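Local coordinates for protein exotoxin A (Pseudomonas aeruginosa, PDB 1IKP) that is an NAD-dependent ADP-ribosyltransferase toxin whose other domains probably bind the host cell and help deliver the catalytic domain, at residues I132-M137 with I244-H249. The protein carries 2 engineered substitutions. Numbering follows the deposited sequence.
Sequences IYTIEM and ISHRLH
Ile132 and Tyr133 pair with His246 and Arg247 as two neighbouring parallel beta bridges, the strand axes of 132-136 and 245-248 passing 4.8 Å apart at 29°. The hydrogen-bond ladder alternates as parallel pairing demands: Ile132 N gives to Ser245 O at 2.8 Å, and Arg247 N gives to Ile132 O at 3.0 Å. A weak third rung runs from Thr134 N to Arg247 O, 3.5 Å apart. Ile132 O also meets the CA-H of His246, so one carbonyl bridges two consecutive residues of the partner strand. The CA atoms of facing residues separate steadily toward Thr134 and Leu248, in step with the weak last bond, and no bridge forms beyond Tyr133.

On the face that carries Ile132 and His246, the isoleucine lies over the imidazole in a CH-pi contact, its CB 3.9 Å from the ring centroid and 17° off the normal. With CG1 beside the backbone N (chi1 -60°), CD1 extends over CE1 of the same ring and on to Ile244 CG2. Buried His246 NE2 finds no hydrogen-bonding partner and has Ile132 CG2 3.7 Å away.

Strand 126-136 is part of the antiparallel beta structure of the binding domain, which belongs to the concanavalin-like clan. Antiparallel to 112-120, it runs parallel to 245-248, which pairs antiparallel with strand 367-371, so the sheet continues beyond 245-248.

Further along, Leu248 CD1 rests against Thr134 CB at 3.9 Å, while the threonine hydroxyl is hydrogen-bonded to Lys114. On the other face of the sheet, the Tyr133 ring meets Arg247 obliquely through CD1 and CB, 3.9 Å apart. The arginine then runs extended from CG to NE, away from strand 132-136, delivering its guanidinium to salt bridges with Asp366 and Asp387.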
ATOM      1  N   ILE A 132       4.822  10.636  -3.699  1.00  9.99           N
ATOM      2  CA  ILE A 132       3.657  10.952  -4.517  1.00  9.64           C
ATOM      3  C   ILE A 132       2.576  11.351  -3.493  1.00  9.93           C
ATOM      4  O   ILE A 132       2.205  10.550  -2.634  1.00 10.48           O
ATOM      5  CB  ILE A 132       3.216   9.736  -5.328  1.00  9.55           C
ATOM      6  CG1 ILE A 132       4.368   9.313  -6.249  1.00 13.30           C
ATOM      7  CG2 ILE A 132       1.952  10.066  -6.121  1.00 13.60           C
ATOM      8  CD1 ILE A 132       4.140   8.024  -6.992  1.00 15.12           C
ATOM      9  N   TYR A 133       2.107  12.588  -3.581  1.00  9.59           N
ATOM     10  CA  TYR A 133       1.134  13.129  -2.637  1.00  9.93           C
ATOM     11  C   TYR A 133      -0.271  13.109  -3.219  1.00  9.05           C
ATOM     12  O   TYR A 133      -0.469  13.430  -4.385  1.00 11.05           O
ATOM     13  CB  TYR A 133       1.524  14.561  -2.247  1.00  8.32           C
ATOM     14  CG  TYR A 133       2.891  14.667  -1.605  1.00  8.25           C
ATOM     15  CD1 TYR A 133       3.126  14.232  -0.302  1.00  9.08           C
ATOM     16  CD2 TYR A 133       3.949  15.235  -2.310  1.00  9.70           C
ATOM     17  CE1 TYR A 133       4.389  14.370   0.293  1.00 10.02           C
ATOM     18  CE2 TYR A 133       5.187  15.367  -1.738  1.00  9.76           C
ATOM     19  CZ  TYR A 133       5.411  14.948  -0.440  1.00 11.01           C
ATOM     20  OH  TYR A 133       6.638  15.132   0.138  1.00 11.61           O
ATOM     21  N   THR A 134      -1.251  12.706  -2.410  1.00  9.19           N
ATOM     22  CA  THR A 134      -2.626  12.654  -2.886  1.00  8.87           C
ATOM     23  C   THR A 134      -3.513  13.760  -2.248  1.00  8.60           C
ATOM     24  O   THR A 134      -3.577  13.890  -1.026  1.00  9.17           O
ATOM     25  CB  THR A 134      -3.233  11.270  -2.578  1.00  8.80           C
ATOM     26  OG1 THR A 134      -2.519  10.270  -3.312  1.00  8.92           O
ATOM     27  CG2 THR A 134      -4.707  11.217  -2.980  1.00 10.83           C
ATOM     28  N   ILE A 135      -4.210  14.526  -3.087  1.00  9.15           N
ATOM     29  CA  ILE A 135      -5.102  15.605  -2.615  1.00  8.43           C
ATOM     30  C   ILE A 135      -6.516  15.430  -3.127  1.00  9.59           C
ATOM     31  O   ILE A 135      -6.763  15.475  -4.326  1.00  9.43           O
ATOM     32  CB  ILE A 135      -4.543  16.995  -3.023  1.00 10.12           C
ATOM     33  CG1 ILE A 135      -3.159  17.180  -2.398  1.00 11.86           C
ATOM     34  CG2 ILE A 135      -5.496  18.099  -2.541  1.00  8.74           C
ATOM     35  CD1 ILE A 135      -2.462  18.492  -2.770  1.00 10.92           C
ATOM     36  N   GLU A 136      -7.447  15.240  -2.186  1.00  9.52           N
ATOM     37  CA  GLU A 136      -8.853  15.029  -2.493  1.00 10.41           C
ATOM     38  C   GLU A 136      -9.542  16.248  -3.083  1.00 10.65           C
ATOM     39  O   GLU A 136      -9.541  17.311  -2.460  1.00 12.65           O
ATOM     40  CB  GLU A 136      -9.575  14.601  -1.220  1.00 11.09           C
ATOM     41  CG  GLU A 136     -11.022  14.216  -1.435  1.00 10.54           C
ATOM     42  CD  GLU A 136     -11.192  13.079  -2.447  1.00 14.11           C
ATOM     43  OE1 GLU A 136     -10.243  12.290  -2.622  1.00 11.38           O
ATOM     44  OE2 GLU A 136     -12.277  12.955  -3.045  1.00 12.18           O
ATOM     45  N   MET A 137     -10.180  16.087  -4.235  1.00 11.25           N
ATOM     46  CA  MET A 137     -10.843  17.190  -4.907  1.00 12.30           C
ATOM     47  C   MET A 137     -12.337  17.058  -5.102  1.00 13.80           C
ATOM     48  O   MET A 137     -13.060  18.058  -5.169  1.00 12.12           O
ATOM     49  CB  MET A 137     -10.207  17.447  -6.287  1.00 10.90           C
ATOM     50  CG  MET A 137      -8.721  17.827  -6.189  1.00 11.41           C
ATOM     51  SD  MET A 137      -8.474  19.468  -5.430  1.00 10.95           S
ATOM     52  CE  MET A 137      -9.898  19.699  -4.422  1.00 23.15           C
ATOM     53  N   ILE A 244      10.031   4.061  -4.299  1.00 12.63           N
ATOM     54  CA  ILE A 244       8.897   4.923  -4.602  1.00 11.08           C
ATOM     55  C   ILE A 244       8.007   4.962  -3.375  1.00 11.41           C
ATOM     56  O   ILE A 244       7.744   3.926  -2.753  1.00 12.94           O
ATOM     57  CB  ILE A 244       8.070   4.361  -5.764  1.00 11.39           C
ATOM     58  CG1 ILE A 244       8.933   4.306  -7.039  1.00 13.12           C
ATOM     59  CG2 ILE A 244       6.839   5.208  -6.006  1.00 12.78           C
ATOM     60  CD1 ILE A 244       8.311   3.435  -8.115  1.00 14.65           C
ATOM     61  N   SER A 245       7.553   6.149  -2.999  1.00 11.45           N
ATOM     62  CA  SER A 245       6.639   6.220  -1.866  1.00 11.24           C
ATOM     63  C   SER A 245       5.469   7.122  -2.143  1.00 11.06           C
ATOM     64  O   SER A 245       5.525   7.986  -2.992  1.00 10.04           O
ATOM     65  CB  SER A 245       7.351   6.719  -0.602  1.00 11.82           C
ATOM     66  OG  SER A 245       7.631   8.126  -0.664  1.00 12.90           O
ATOM     67  N   HIS A 246       4.381   6.878  -1.418  1.00 12.32           N
ATOM     68  CA  HIS A 246       3.182   7.702  -1.467  1.00 11.96           C
ATOM     69  C   HIS A 246       3.003   8.231  -0.036  1.00 12.00           C
ATOM     70  O   HIS A 246       3.512   7.655   0.925  1.00 11.69           O
ATOM     71  CB  HIS A 246       1.935   6.871  -1.773  1.00 11.79           C
ATOM     72  CG  HIS A 246       1.643   6.671  -3.227  1.00 12.78           C
ATOM     73  ND1 HIS A 246       2.271   5.708  -3.993  1.00 19.42           N
ATOM     74  CD2 HIS A 246       0.737   7.268  -4.039  1.00 14.82           C
ATOM     75  CE1 HIS A 246       1.757   5.722  -5.211  1.00 18.55           C
ATOM     76  NE2 HIS A 246       0.826   6.654  -5.268  1.00 18.48           N
ATOM     77  N   ARG A 247       2.307   9.352   0.099  1.00 10.62           N
ATOM     78  CA  ARG A 247       1.963   9.885   1.427  1.00  9.67           C
ATOM     79  C   ARG A 247       0.543  10.417   1.329  1.00  9.53           C
ATOM     80  O   ARG A 247       0.175  11.088   0.345  1.00  9.90           O
ATOM     81  CB  ARG A 247       2.936  10.978   1.894  1.00 11.21           C
ATOM     82  CG  ARG A 247       2.691  11.407   3.348  1.00 10.82           C
ATOM     83  CD  ARG A 247       3.963  11.969   4.007  1.00 13.53           C
ATOM     84  NE  ARG A 247       3.745  12.334   5.400  1.00 12.34           N
ATOM     85  CZ  ARG A 247       4.639  12.206   6.380  1.00 11.56           C
ATOM     86  NH1 ARG A 247       5.852  11.704   6.170  1.00 12.37           N
ATOM     87  NH2 ARG A 247       4.308  12.609   7.599  1.00 15.41           N
ATOM     88  N   LEU A 248      -0.283  10.063   2.326  1.00  9.77           N
ATOM     89  CA  LEU A 248      -1.677  10.482   2.360  1.00 10.51           C
ATOM     90  C   LEU A 248      -1.970  11.052   3.742  1.00 10.85           C
ATOM     91  O   LEU A 248      -1.792  10.392   4.761  1.00 10.15           O
ATOM     92  CB  LEU A 248      -2.600   9.277   2.104  1.00 10.70           C
ATOM     93  CG  LEU A 248      -4.103   9.593   2.132  1.00 10.73           C
ATOM     94  CD1 LEU A 248      -4.470  10.646   1.120  1.00 12.21           C
ATOM     95  CD2 LEU A 248      -4.884   8.296   1.859  1.00 11.87           C
ATOM     96  N   HIS A 249      -2.398  12.304   3.748  1.00 11.12           N
ATOM     97  CA  HIS A 249      -2.748  13.029   4.960  1.00 11.15           C
ATOM     98  C   HIS A 249      -4.257  12.927   5.144  1.00 10.84           C
ATOM     99  O   HIS A 249      -5.000  13.069   4.172  1.00 11.19           O
ATOM    100  CB  HIS A 249      -2.299  14.487   4.788  1.00 10.43           C
ATOM    101  CG  HIS A 249      -2.861  15.439   5.797  1.00 11.55           C
ATOM    102  ND1 HIS A 249      -2.764  15.251   7.160  1.00 17.82           N
ATOM    103  CD2 HIS A 249      -3.476  16.629   5.621  1.00 11.57           C
ATOM    104  CE1 HIS A 249      -3.300  16.293   7.779  1.00 15.06           C
ATOM    105  NE2 HIS A 249      -3.737  17.141   6.869  1.00 16.42           N
TER